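Local atomic coordinates of malic enzyme (PDB entry 3NV9), a protein that probably catalyses the oxidative decarboxylation of malate to pyruvate, passing the electrons to a nicotinamide dinucleotide, as malic enzymes do. Residues 40-45 / 466-471; 173-178 / 227-232; 211-216 / 318-323; 246-251 / 278-283; 372-377 / 431-436. All coordinates share one frame; numbering follows the deposited sequence.

How the contacts relate
The five contacts are a worked example of how one long chain is tied together at several scales. Contact 1 joins the end of helix 21-43 to the start of the C-terminal helix 470-485, so its loop encloses the other four. Contact 2 comes next and links the N-terminal malic enzyme region to the NAD-binding region. It crosses contact 3, which anchors helix 193-213 beside strand 322-325. Contact 4 closes a short loop within the span of contact 3 and meets the same six-stranded sheet; its Met250 packs on Thr232 and Ala227 of contact 2. Contact 5 follows in series, joining two loops between the helices beyond the sheet.

Contact 1 of 5, residues 40-45 / 466-471; sequences HKFYKG and VDFPQE
Phe42, near the end of helix 21-43, and Phe468, in the loop before helix 470-485, have their CA atoms 8.0 Å apart, so the two backbones stay separate and side chains bridge the gap. Phe42 holds its CG anti to the backbone N (chi1 -168°), which sets CG on the side of the incoming loop. The edge of Phe468 is turned to the face of Phe42 in a T-shaped stack, with centroids 5.3 Å apart and planes at 72°. Pro469 adds a CH-pi contact, its CD 3.9 Å from the centroid of the Phe42 ring and over the face. At the rim of that ring Val466 CG1 lies near the plane, 4.0 Å from Phe42 CZ. Beside this apolar cluster Tyr43 OH donates a hydrogen bond of 2.7 Å to Val466 O. That oxygen lies at the edge of the tyrosine ring, and the bond ties the side chain to the loop backbone. Lys44, with positive phi, then closes the helix in a Schellman motif. The site lies at the surface, where Trp60 of the second subunit makes a further edge-to-face pair with Phe468, while Phe468 also rests on Leu35, Lys38 and Val39 of helix 21-43.

Contact 2 of 5, residues 173-178 / 227-232; sequences PNCYKI and AGSSNT. With SO4 (sulfate ion), chain G.
Cys175 reaches Ser229, and Tyr176 both Ser229 and Thr232, by different first torsions: Cys175 SG sits between its backbone N and carbonyl carbon (chi1 59°), whereas Tyr176 CG lies anti to its carbonyl carbon (chi1 -61°). The sulfur meets the side of Ser229, with Cys175 SG 3.7 Å from Ser229 CB, and it also stands over the centre of the Tyr176 ring, 4.2 Å above its plane. The tyrosine reaches further, and its hydroxyl does the touching. Tyr176 OH comes within 3.2 Å of Ser229 CA and meets the methyl of Thr232 tip to tip, with OH to CG2 at 3.5 Å. Gln195 of helix 193-213 touches Cys175, Tyr176 and Ser229 alike, and Arg272 touches both Tyr176 and Thr232. Thus the first turn of helix 174-185, in the N-terminal malic enzyme region, abuts the first turn of helix 229-240. Gly226, Ala227 and Gly228 form a Gly-Ala-Gly sequence after strand 222-225, consistent with the dinucleotide-binding loop of a Rossmann fold; Gly228 is the N-cap. A sulfate, likely a crystallisation additive, takes only weak hydrogen bonds from Ala227 N, at 3.3 Å to its O1 and 3.2 Å to its O2. Between 173-178 and 227-232 no hydrogen bond forms, and Tyr176 OH meets mainly carbon atoms of the second segment, so these two helix starts are held by van der Waals fit.

Contact 3 of 5, residues 211-216 / 318-323; sequences KLVKKD and GEKPIV
Val213, in the last turn of helix 193-213, sends its two methyls to different residues of the 318-323 segment. Its CG1 packs against Lys320 CB at 3.8 Å, the two side chains sliding past each other in opposite directions, and its CG2 meets Ile322 CD1 at 4.0 Å. Lys214 then takes a positive phi and forms a Schellman motif, which turns the chain out of the helix. Lys215 follows, its chain fully extended beyond CG, and NZ donates a hydrogen bond of 2.6 Å to Glu319 O. The donor lies in the carbonyl plane, at a C=O...N angle of 156°. A water accepts from Lys215 NZ at 2.8 Å and donates to Lys320 O, and a salt bridge to Asp296 OD2 gives the ammonium a third partner. One lysine therefore holds one carbonyl directly and the next through a water, in the chain leading into strand 322-325. Such a helix lying against the parallel strands of a sheet, with apolar side chains between them, is characteristic of the Rossmann fold of the NAD-binding region.

Contact 4 of 5, residues 246-251 / 278-283; sequences KKIVMF and ETTNPS
The carboxamide of Asn281, which lies against Val249, is gripped at both polar atoms: OD1 accepts a hydrogen bond from Phe285 N, and ND2 donates to Leu257 O and, weakly, to Ser256 OG. Asn281 CG stands anti to its backbone N (chi1 176°), which brings the amide carbon to 3.3 Å from Val249 CG1, a close fit between a polar group and a methyl. Positive phi at Asn281 (52°) turns the chain here, just after helix 271-279. The backbone of the turn approaches strand 248-252 as well, with Asn281 N 2.8 Å from Ile248 O, while Thr280 CB lies 3.4 Å from that same oxygen. Methyl meets methyl where Ile248 CG2 faces Thr280 CG2 at 3.8 Å. Thr280 turns its hydroxyl back to its own helix, with OG1 bonded to Ile276 O. At the more exposed end Pro282 crosses the side chain of Lys246 at about a right angle, and its CD comes to 3.0 Å from Lys246 O. Ile248 also touches Leu235 and Val239 of helix 229-240. The chemistry is divided: the asparagine amide is satisfied by residues outside the two segments, which fixes its rotation, and the amide group as a whole, with CB, then packs against Val249 CG1.

Contact 5 of 5, residues 372-377 / 431-436; sequences IVRARK and ARVTDL. With SO4 (sulfate ion), chain I.
A Schellman motif ends helix 363-372, and its C-prime residue Arg374 belongs to a loop whose carbonyls receive Arg432 from the loop after helix 413-428. Val373 O accepts Arg432 N at 3.1 Å and takes a weak bond from Val433 N. The next carbonyl, Arg374 O, accepts Arg432 NE at 3.1 Å with an N-H...O angle of 159°. Chi3 of Arg432 bends its chain (-81°), and the guanidinium that follows lies between two other arginines. Arg374 NH2 stands 3.2 Å above the Arg432 plane, over its centre, while Arg376 CG covers the opposite face toward the rim. Alongside, Val373 CB packs on Ala431 CB at 4.1 Å. A second sulfate bridges two of the arginines: Arg376 NH1 donates to its O3 at 2.9 Å in a nearly straight bond (176°), and Arg432 NH1 donates to its O4 at 3.0 Å. Arg432 NH1 also bonds Asp187 O, and a water links Arg432 NH2 to Ala375 O. Three positive groups thus crowd one another, and backbone carbonyls, water, the sulfate and Asp81, which touches Arg374, probably offset their repulsion; the bound anion is consistent with a locally positive potential between the two loops.

Contact 1 of 5, residues 40-45 / 466-471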
# COMPACT_ATOMS: atom_id res chain seq x y z
N HIS A 40 10.45 7.36 14.99
CA HIS A 40 9.84 7.40 13.66
C HIS A 40 10.84 8.02 12.69
O HIS A 40 11.03 7.56 11.61
CB HIS A 40 8.52 8.18 13.62
CG HIS A 40 7.34 7.46 14.19
ND1 HIS A 40 7.12 7.34 15.55
CD2 HIS A 40 6.29 6.87 13.59
CE1 HIS A 40 6.01 6.66 15.76
NE2 HIS A 40 5.47 6.37 14.58
N LYS A 41 11.49 9.09 13.10
CA LYS A 41 12.51 9.69 12.24
C LYS A 41 13.69 8.71 12.03
O LYS A 41 14.15 8.52 10.90
CB LYS A 41 12.98 11.03 12.83
CG LYS A 41 14.09 11.67 12.04
CD LYS A 41 14.07 13.21 12.15
CE LYS A 41 15.19 13.84 11.23
NZ LYS A 41 15.02 15.35 11.08
N PHE A 42 14.16 8.07 13.09
CA PHE A 42 15.25 7.09 12.93
C PHE A 42 15.02 6.03 11.80
O PHE A 42 15.90 5.75 11.05
CB PHE A 42 15.51 6.36 14.26
CG PHE A 42 16.78 5.55 14.26
CD1 PHE A 42 18.05 6.19 14.39
CD2 PHE A 42 16.73 4.16 14.11
CE1 PHE A 42 19.24 5.44 14.36
CE2 PHE A 42 17.94 3.37 14.12
CZ PHE A 42 19.20 4.02 14.25
N TYR A 43 13.84 5.41 11.75
CA TYR A 43 13.58 4.37 10.78
C TYR A 43 12.81 4.94 9.55
O TYR A 43 12.52 4.18 8.57
CB TYR A 43 12.80 3.20 11.40
CG TYR A 43 13.49 2.46 12.57
CD1 TYR A 43 14.63 1.68 12.33
CD2 TYR A 43 12.99 2.53 13.88
CE1 TYR A 43 15.26 1.02 13.34
CE2 TYR A 43 13.61 1.83 14.91
CZ TYR A 43 14.78 1.07 14.60
OH TYR A 43 15.49 0.39 15.53
N LYS A 44 12.46 6.23 9.59
CA LYS A 44 11.65 6.88 8.54
C LYS A 44 10.34 6.13 8.35
O LYS A 44 9.96 5.73 7.22
CB LYS A 44 12.38 7.00 7.19
CG LYS A 44 13.81 7.70 7.19
CD LYS A 44 13.87 9.06 7.92
CE LYS A 44 15.26 9.76 7.78
NZ LYS A 44 16.18 9.70 8.99
N GLY A 45 9.66 5.92 9.47
CA GLY A 45 8.40 5.17 9.42
C GLY A 45 8.50 3.84 10.15
O GLY A 45 9.40 3.68 10.97
N VAL A 466 18.15 -2.14 12.19
CA VAL A 466 19.24 -1.75 13.08
C VAL A 466 18.68 -1.60 14.50
O VAL A 466 17.52 -1.15 14.64
CB VAL A 466 19.78 -0.35 12.59
CG1 VAL A 466 20.65 0.33 13.63
CG2 VAL A 466 20.56 -0.48 11.31
N ASP A 467 19.47 -1.92 15.55
CA ASP A 467 19.03 -1.67 16.93
C ASP A 467 18.95 -0.19 17.11
O ASP A 467 19.74 0.55 16.52
CB ASP A 467 20.02 -2.21 17.97
CG ASP A 467 20.25 -3.73 17.85
OD1 ASP A 467 19.26 -4.50 17.67
OD2 ASP A 467 21.42 -4.15 17.98
N PHE A 468 18.00 0.26 17.93
CA PHE A 468 17.83 1.67 18.20
C PHE A 468 18.90 2.15 19.17
O PHE A 468 19.18 1.45 20.12
CB PHE A 468 16.48 1.90 18.79
CG PHE A 468 16.13 3.34 18.93
CD1 PHE A 468 15.63 4.05 17.85
CD2 PHE A 468 16.24 3.97 20.16
CE1 PHE A 468 15.30 5.38 17.97
CE2 PHE A 468 15.90 5.33 20.30
CZ PHE A 468 15.43 6.03 19.17
N PRO A 469 19.48 3.35 18.95
CA PRO A 469 20.63 3.73 19.80
C PRO A 469 20.25 3.89 21.28
O PRO A 469 19.28 4.58 21.59
CB PRO A 469 21.09 5.07 19.18
CG PRO A 469 20.63 4.94 17.69
CD PRO A 469 19.26 4.35 17.90
N GLN A 470 20.98 3.21 22.15
CA GLN A 470 20.84 3.38 23.58
C GLN A 470 20.97 4.86 23.99
O GLN A 470 20.21 5.33 24.84
CB GLN A 470 21.88 2.55 24.35
CG GLN A 470 21.71 2.72 25.85
CD GLN A 470 20.48 2.00 26.35
OE1 GLN A 470 20.22 0.87 25.95
NE2 GLN A 470 19.70 2.67 27.23
N GLU A 471 21.88 5.60 23.35
CA GLU A 471 22.09 7.01 23.66
C GLU A 471 20.76 7.81 23.49
O GLU A 471 20.49 8.79 24.18
CB GLU A 471 23.25 7.56 22.77
CG GLU A 471 23.61 9.05 22.88
CD GLU A 471 25.12 9.40 22.51
OE1 GLU A 471 25.39 10.48 21.90
OE2 GLU A 471 26.05 8.63 22.87

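Contact 2 of 5, residues 173-178 / 227-232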
# COMPACT_ATOMS: atom_id res chain seq x y z
N PRO A 173 -20.96 12.97 12.13
CA PRO A 173 -21.68 11.82 11.65
C PRO A 173 -21.21 11.34 10.29
O PRO A 173 -21.78 10.37 9.76
CB PRO A 173 -23.11 12.34 11.57
CG PRO A 173 -22.92 13.82 11.18
CD PRO A 173 -21.73 14.22 11.97
N ASN A 174 -20.19 11.96 9.72
CA ASN A 174 -19.65 11.45 8.46
C ASN A 174 -19.33 9.92 8.52
O ASN A 174 -19.74 9.14 7.64
CB ASN A 174 -18.39 12.24 8.03
CG ASN A 174 -18.69 13.52 7.25
OD1 ASN A 174 -19.85 13.86 6.98
ND2 ASN A 174 -17.63 14.25 6.88
N CYS A 175 -18.62 9.47 9.58
CA CYS A 175 -18.25 8.04 9.64
C CYS A 175 -19.47 7.09 9.48
O CYS A 175 -19.35 6.02 8.86
CB CYS A 175 -17.51 7.73 10.95
SG CYS A 175 -18.47 8.12 12.42
N TYR A 176 -20.65 7.51 9.93
CA TYR A 176 -21.84 6.63 9.77
C TYR A 176 -22.28 6.47 8.32
O TYR A 176 -22.45 5.34 7.80
CB TYR A 176 -23.00 7.13 10.64
CG TYR A 176 -22.71 7.15 12.12
CD1 TYR A 176 -22.39 5.95 12.83
CD2 TYR A 176 -22.79 8.33 12.84
CE1 TYR A 176 -22.16 5.96 14.19
CE2 TYR A 176 -22.51 8.35 14.20
CZ TYR A 176 -22.21 7.15 14.87
OH TYR A 176 -22.01 7.17 16.24
N LYS A 177 -22.42 7.61 7.65
CA LYS A 177 -22.87 7.61 6.28
C LYS A 177 -21.92 6.79 5.42
O LYS A 177 -22.35 5.94 4.62
CB LYS A 177 -23.02 9.08 5.78
CG LYS A 177 -23.36 9.14 4.32
CD LYS A 177 -23.74 10.57 3.84
CE LYS A 177 -24.20 10.55 2.36
NZ LYS A 177 -24.74 11.88 1.90
N ILE A 178 -20.62 7.05 5.59
CA ILE A 178 -19.58 6.36 4.85
C ILE A 178 -19.62 4.87 5.12
O ILE A 178 -19.66 4.07 4.20
CB ILE A 178 -18.18 6.94 5.18
CG1 ILE A 178 -18.09 8.42 4.75
CG2 ILE A 178 -17.09 6.14 4.49
CD1 ILE A 178 -16.94 9.24 5.48
N ALA A 227 -21.12 10.59 23.30
CA ALA A 227 -21.94 9.94 22.31
C ALA A 227 -21.24 9.84 20.96
O ALA A 227 -21.90 9.78 19.92
CB ALA A 227 -23.23 10.66 22.13
N GLY A 228 -19.92 9.79 20.98
CA GLY A 228 -19.17 9.60 19.74
C GLY A 228 -19.39 8.23 19.12
O GLY A 228 -20.18 7.42 19.63
N SER A 229 -18.69 7.96 18.02
CA SER A 229 -18.95 6.75 17.24
C SER A 229 -18.49 5.52 17.99
O SER A 229 -19.14 4.49 17.91
CB SER A 229 -18.33 6.81 15.87
OG SER A 229 -16.92 6.67 15.97
N SER A 230 -17.39 5.63 18.73
CA SER A 230 -16.94 4.51 19.62
C SER A 230 -17.92 4.18 20.74
O SER A 230 -18.35 3.05 20.86
CB SER A 230 -15.56 4.76 20.23
OG SER A 230 -14.60 4.83 19.18
N ASN A 231 -18.26 5.17 21.55
CA ASN A 231 -19.14 4.96 22.68
C ASN A 231 -20.52 4.41 22.31
O ASN A 231 -21.06 3.51 23.01
CB ASN A 231 -19.25 6.23 23.51
CG ASN A 231 -18.66 6.06 24.89
OD1 ASN A 231 -17.90 5.12 25.13
ND2 ASN A 231 -19.04 6.93 25.81
N THR A 232 -21.07 4.95 21.24
CA THR A 232 -22.33 4.56 20.64
C THR A 232 -22.30 3.06 20.32
O THR A 232 -23.26 2.33 20.62
CB THR A 232 -22.56 5.41 19.33
OG1 THR A 232 -23.27 6.60 19.65
CG2 THR A 232 -23.36 4.71 18.30
S SO4 G . -20.64 14.00 22.16
O1 SO4 G . -20.46 13.81 23.61
O2 SO4 G . -21.75 13.23 21.57
O3 SO4 G . -20.89 15.42 21.81
O4 SO4 G . -19.44 13.44 21.55

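Contact 3 of 5, residues 211-216 / 318-323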
# COMPACT_ATOMS: atom_id res chain seq x y z
N LYS A 211 -16.80 -10.41 35.81
CA LYS A 211 -16.46 -11.63 36.54
C LYS A 211 -15.70 -11.29 37.81
O LYS A 211 -16.00 -11.81 38.87
CB LYS A 211 -15.61 -12.57 35.68
CG LYS A 211 -16.45 -13.52 34.86
CD LYS A 211 -15.75 -13.98 33.62
CE LYS A 211 -16.72 -14.73 32.68
NZ LYS A 211 -16.79 -16.16 33.10
N LEU A 212 -14.71 -10.41 37.70
CA LEU A 212 -13.92 -10.04 38.87
C LEU A 212 -14.74 -9.44 40.00
O LEU A 212 -14.42 -9.68 41.13
CB LEU A 212 -12.77 -9.09 38.50
CG LEU A 212 -11.66 -9.84 37.77
CD1 LEU A 212 -10.77 -8.95 36.87
CD2 LEU A 212 -10.86 -10.66 38.81
N VAL A 213 -15.77 -8.64 39.69
CA VAL A 213 -16.53 -7.92 40.73
C VAL A 213 -17.78 -8.71 41.16
O VAL A 213 -18.57 -8.25 41.98
CB VAL A 213 -16.93 -6.43 40.31
CG1 VAL A 213 -15.65 -5.55 40.02
CG2 VAL A 213 -17.91 -6.38 39.16
N LYS A 214 -17.94 -9.88 40.56
CA LYS A 214 -19.09 -10.79 40.70
C LYS A 214 -20.46 -10.15 40.42
O LYS A 214 -21.36 -10.20 41.27
CB LYS A 214 -19.07 -11.47 42.06
CG LYS A 214 -17.82 -12.28 42.29
CD LYS A 214 -17.49 -12.48 43.77
CE LYS A 214 -16.24 -13.38 43.94
NZ LYS A 214 -15.45 -13.02 45.17
N LYS A 215 -20.65 -9.55 39.24
CA LYS A 215 -21.97 -8.97 38.90
C LYS A 215 -22.46 -9.48 37.55
O LYS A 215 -21.66 -9.68 36.62
CB LYS A 215 -21.94 -7.44 38.90
CG LYS A 215 -21.53 -6.76 40.21
CD LYS A 215 -21.37 -5.24 40.02
CE LYS A 215 -20.91 -4.59 41.30
NZ LYS A 215 -20.74 -3.06 41.28
N ASP A 216 -23.77 -9.72 37.45
CA ASP A 216 -24.42 -10.13 36.23
C ASP A 216 -24.57 -8.89 35.33
O ASP A 216 -24.95 -7.81 35.81
CB ASP A 216 -25.79 -10.76 36.60
CG ASP A 216 -26.68 -11.08 35.39
OD1 ASP A 216 -26.17 -11.35 34.27
OD2 ASP A 216 -27.93 -11.11 35.56
N GLY A 318 -21.11 2.70 43.06
CA GLY A 318 -21.31 1.58 43.98
C GLY A 318 -20.09 0.73 44.38
O GLY A 318 -18.92 1.17 44.36
N GLU A 319 -20.38 -0.50 44.78
CA GLU A 319 -19.38 -1.44 45.22
C GLU A 319 -18.47 -1.77 44.02
O GLU A 319 -18.93 -2.15 42.93
CB GLU A 319 -20.15 -2.66 45.72
CG GLU A 319 -19.36 -3.94 45.83
CD GLU A 319 -18.74 -4.13 47.22
OE1 GLU A 319 -17.95 -3.24 47.65
OE2 GLU A 319 -19.04 -5.19 47.84
N LYS A 320 -17.16 -1.54 44.22
CA LYS A 320 -16.14 -1.95 43.24
C LYS A 320 -16.34 -1.33 41.83
O LYS A 320 -16.63 -2.01 40.81
CB LYS A 320 -15.96 -3.49 43.23
CG LYS A 320 -15.33 -4.07 44.54
CD LYS A 320 -15.14 -5.60 44.42
CE LYS A 320 -14.40 -6.21 45.60
NZ LYS A 320 -15.09 -6.16 46.93
N PRO A 321 -16.22 0.00 41.76
CA PRO A 321 -16.44 0.62 40.46
C PRO A 321 -15.49 0.13 39.32
O PRO A 321 -14.27 -0.02 39.50
CB PRO A 321 -16.21 2.10 40.74
CG PRO A 321 -16.35 2.25 42.23
CD PRO A 321 -15.89 0.98 42.80
N ILE A 322 -16.09 -0.11 38.16
CA ILE A 322 -15.40 -0.35 36.94
C ILE A 322 -15.41 0.97 36.15
O ILE A 322 -16.48 1.43 35.80
CB ILE A 322 -16.12 -1.41 36.15
CG1 ILE A 322 -15.93 -2.76 36.84
CG2 ILE A 322 -15.62 -1.47 34.72
CD1 ILE A 322 -16.95 -3.78 36.34
N VAL A 323 -14.23 1.52 35.86
CA VAL A 323 -14.13 2.78 35.11
C VAL A 323 -13.26 2.63 33.86
O VAL A 323 -12.09 2.34 34.00
CB VAL A 323 -13.50 3.86 35.99
CG1 VAL A 323 -13.34 5.16 35.24
CG2 VAL A 323 -14.33 4.04 37.36
O HOH W 1 -18.72 -2.67 39.41

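Contact 4 of 5, residues 246-251 / 278-283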
# COMPACT_ATOMS: atom_id res chain seq x y z
N LYS A 246 -32.64 -0.34 30.19
CA LYS A 246 -33.29 0.55 31.16
C LYS A 246 -32.29 1.05 32.23
O LYS A 246 -32.51 2.11 32.87
CB LYS A 246 -34.46 -0.16 31.85
CG LYS A 246 -35.64 -0.60 30.95
CD LYS A 246 -36.88 -0.95 31.85
CE LYS A 246 -37.77 -2.09 31.29
NZ LYS A 246 -38.33 -1.75 29.95
N LYS A 247 -31.20 0.30 32.42
CA LYS A 247 -30.24 0.61 33.48
C LYS A 247 -29.05 1.45 32.97
O LYS A 247 -28.08 1.67 33.70
CB LYS A 247 -29.72 -0.68 34.14
CG LYS A 247 -30.78 -1.57 34.84
CD LYS A 247 -30.05 -2.45 35.89
CE LYS A 247 -30.91 -3.58 36.48
NZ LYS A 247 -31.43 -4.49 35.41
N ILE A 248 -29.14 1.91 31.73
CA ILE A 248 -28.04 2.52 30.98
C ILE A 248 -28.30 4.03 30.70
O ILE A 248 -29.38 4.38 30.23
CB ILE A 248 -27.84 1.74 29.63
CG1 ILE A 248 -26.98 0.49 29.86
CG2 ILE A 248 -27.14 2.57 28.59
CD1 ILE A 248 -26.85 -0.33 28.65
N VAL A 249 -27.34 4.91 30.98
CA VAL A 249 -27.47 6.27 30.48
C VAL A 249 -26.27 6.67 29.62
O VAL A 249 -25.12 6.56 30.10
CB VAL A 249 -27.41 7.34 31.60
CG1 VAL A 249 -28.15 8.60 31.17
CG2 VAL A 249 -27.79 6.83 32.95
N MET A 250 -26.51 7.19 28.42
CA MET A 250 -25.47 7.92 27.68
C MET A 250 -25.54 9.49 27.76
O MET A 250 -26.63 10.07 27.70
CB MET A 250 -25.45 7.43 26.23
CG MET A 250 -24.55 8.19 25.33
SD MET A 250 -24.01 7.10 24.01
CE MET A 250 -25.20 7.28 22.73
N PHE A 251 -24.40 10.18 27.88
CA PHE A 251 -24.40 11.66 27.79
C PHE A 251 -23.65 12.20 26.55
O PHE A 251 -22.58 11.70 26.20
CB PHE A 251 -23.81 12.32 29.03
CG PHE A 251 -24.58 12.07 30.30
CD1 PHE A 251 -24.57 10.79 30.91
CD2 PHE A 251 -25.32 13.11 30.91
CE1 PHE A 251 -25.30 10.56 32.11
CE2 PHE A 251 -26.04 12.88 32.14
CZ PHE A 251 -26.04 11.62 32.73
N GLU A 278 -34.46 6.40 22.40
CA GLU A 278 -35.68 5.63 22.56
C GLU A 278 -35.63 4.52 23.65
O GLU A 278 -36.63 4.28 24.34
CB GLU A 278 -36.08 4.99 21.22
CG GLU A 278 -35.93 5.89 20.04
CD GLU A 278 -37.13 5.85 19.10
OE1 GLU A 278 -37.15 5.02 18.14
OE2 GLU A 278 -38.07 6.67 19.34
N THR A 279 -34.47 3.88 23.81
CA THR A 279 -34.36 2.59 24.55
C THR A 279 -33.67 2.66 25.92
O THR A 279 -33.72 1.71 26.70
CB THR A 279 -33.61 1.54 23.68
OG1 THR A 279 -32.36 2.10 23.25
CG2 THR A 279 -34.41 1.15 22.46
N THR A 280 -33.01 3.76 26.23
CA THR A 280 -32.18 3.82 27.44
C THR A 280 -32.65 4.88 28.39
O THR A 280 -33.51 5.69 28.02
CB THR A 280 -30.66 4.02 27.09
OG1 THR A 280 -30.46 5.26 26.39
CG2 THR A 280 -30.15 2.84 26.22
N ASN A 281 -32.11 4.87 29.61
CA ASN A 281 -32.21 6.00 30.54
C ASN A 281 -33.67 6.47 30.74
O ASN A 281 -33.98 7.65 30.48
CB ASN A 281 -31.33 7.16 30.02
CG ASN A 281 -31.43 8.42 30.86
OD1 ASN A 281 -31.43 8.37 32.09
ND2 ASN A 281 -31.47 9.55 30.20
N PRO A 282 -34.58 5.54 31.16
CA PRO A 282 -36.01 5.82 31.31
C PRO A 282 -36.19 7.01 32.23
O PRO A 282 -36.95 7.90 31.91
CB PRO A 282 -36.56 4.56 31.98
CG PRO A 282 -35.55 3.49 31.62
CD PRO A 282 -34.25 4.23 31.76
N SER A 283 -35.45 7.00 33.33
CA SER A 283 -35.30 8.08 34.33
C SER A 283 -34.96 9.55 33.89
O SER A 283 -35.11 10.48 34.69
CB SER A 283 -34.25 7.59 35.33
OG SER A 283 -34.18 8.43 36.44

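Contact 5 of 5, residues 372-377 / 431-436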
# COMPACT_ATOMS: atom_id res chain seq x y z
N ILE A 372 -10.22 -14.73 5.87
CA ILE A 372 -10.02 -16.15 5.58
C ILE A 372 -11.26 -16.80 4.92
O ILE A 372 -11.15 -17.48 3.92
CB ILE A 372 -9.56 -16.90 6.86
CG1 ILE A 372 -8.01 -16.79 7.01
CG2 ILE A 372 -10.03 -18.32 6.79
CD1 ILE A 372 -7.47 -17.00 8.41
N VAL A 373 -12.43 -16.52 5.46
CA VAL A 373 -13.69 -17.06 4.96
C VAL A 373 -14.43 -16.03 4.08
O VAL A 373 -15.62 -16.20 3.78
CB VAL A 373 -14.63 -17.46 6.14
CG1 VAL A 373 -14.05 -18.62 6.92
CG2 VAL A 373 -14.85 -16.23 7.06
N ARG A 374 -13.74 -14.94 3.71
CA ARG A 374 -14.33 -13.97 2.80
C ARG A 374 -15.72 -13.46 3.28
O ARG A 374 -16.67 -13.46 2.53
CB ARG A 374 -14.39 -14.54 1.36
CG ARG A 374 -12.99 -14.80 0.75
CD ARG A 374 -13.05 -14.93 -0.76
NE ARG A 374 -13.89 -13.85 -1.31
CZ ARG A 374 -14.74 -13.97 -2.33
NH1 ARG A 374 -14.90 -15.13 -2.96
NH2 ARG A 374 -15.45 -12.90 -2.68
N ALA A 375 -15.80 -13.00 4.52
CA ALA A 375 -17.02 -12.39 4.97
C ALA A 375 -17.29 -11.14 4.17
O ALA A 375 -16.36 -10.34 3.85
CB ALA A 375 -17.01 -12.07 6.45
N ARG A 376 -18.56 -10.97 3.88
CA ARG A 376 -19.06 -9.84 3.10
C ARG A 376 -19.11 -8.59 3.94
O ARG A 376 -18.85 -7.50 3.43
CB ARG A 376 -20.48 -10.14 2.57
CG ARG A 376 -20.54 -11.26 1.51
CD ARG A 376 -22.04 -11.49 1.18
NE ARG A 376 -22.32 -12.77 0.58
CZ ARG A 376 -22.23 -13.02 -0.72
NH1 ARG A 376 -21.84 -12.07 -1.57
NH2 ARG A 376 -22.53 -14.25 -1.19
N LYS A 377 -19.39 -8.73 5.22
CA LYS A 377 -19.60 -7.60 6.14
C LYS A 377 -18.99 -8.00 7.47
O LYS A 377 -18.92 -9.20 7.73
CB LYS A 377 -21.10 -7.40 6.39
CG LYS A 377 -21.88 -6.76 5.23
CD LYS A 377 -23.43 -7.14 5.19
CE LYS A 377 -24.01 -7.39 6.59
NZ LYS A 377 -25.46 -7.77 6.47
N ALA A 431 -20.42 -15.30 5.35
CA ALA A 431 -19.22 -15.94 4.80
C ALA A 431 -19.43 -16.50 3.40
O ALA A 431 -20.47 -17.10 3.12
CB ALA A 431 -18.69 -17.02 5.73
N ARG A 432 -18.43 -16.29 2.55
CA ARG A 432 -18.42 -16.76 1.17
C ARG A 432 -17.56 -18.02 1.03
O ARG A 432 -17.46 -18.61 -0.04
CB ARG A 432 -17.93 -15.63 0.25
CG ARG A 432 -18.98 -14.49 0.12
CD ARG A 432 -18.54 -13.40 -0.88
NE ARG A 432 -17.59 -12.47 -0.27
CZ ARG A 432 -17.36 -11.22 -0.65
NH1 ARG A 432 -18.04 -10.68 -1.67
NH2 ARG A 432 -16.46 -10.48 0.01
N VAL A 433 -16.96 -18.42 2.13
CA VAL A 433 -16.22 -19.68 2.26
C VAL A 433 -16.79 -20.32 3.51
O VAL A 433 -16.48 -19.87 4.63
CB VAL A 433 -14.71 -19.45 2.49
CG1 VAL A 433 -14.02 -20.78 2.93
CG2 VAL A 433 -14.04 -18.83 1.27
N THR A 434 -17.61 -21.37 3.33
CA THR A 434 -18.51 -21.86 4.39
C THR A 434 -18.21 -23.25 4.96
O THR A 434 -18.88 -23.69 5.90
CB THR A 434 -19.99 -21.96 3.89
OG1 THR A 434 -20.02 -22.73 2.66
CG2 THR A 434 -20.60 -20.56 3.69
N ASP A 435 -17.29 -23.97 4.38
CA ASP A 435 -17.14 -25.34 4.84
C ASP A 435 -15.82 -25.63 5.58
O ASP A 435 -15.42 -26.79 5.69
CB ASP A 435 -17.29 -26.28 3.66
CG ASP A 435 -18.65 -26.16 2.99
OD1 ASP A 435 -19.65 -26.00 3.71
OD2 ASP A 435 -18.73 -26.22 1.75
N LEU A 436 -15.13 -24.59 6.08
CA LEU A 436 -13.93 -24.81 6.89
C LEU A 436 -14.31 -24.94 8.36
O LEU A 436 -15.27 -24.34 8.80
CB LEU A 436 -12.90 -23.71 6.71
CG LEU A 436 -12.49 -23.48 5.27
CD1 LEU A 436 -11.65 -22.24 5.28
CD2 LEU A 436 -11.71 -24.68 4.73
S SO4 I . -20.37 -13.31 -4.13
O1 SO4 I . -20.65 -14.30 -3.09
O2 SO4 I . -19.92 -14.05 -5.32
O3 SO4 I . -21.57 -12.54 -4.44
O4 SO4 I . -19.33 -12.37 -3.73
O HOH W 2 -14.40 -11.13 1.70
O HOH W 3 -22.40 -15.02 1.82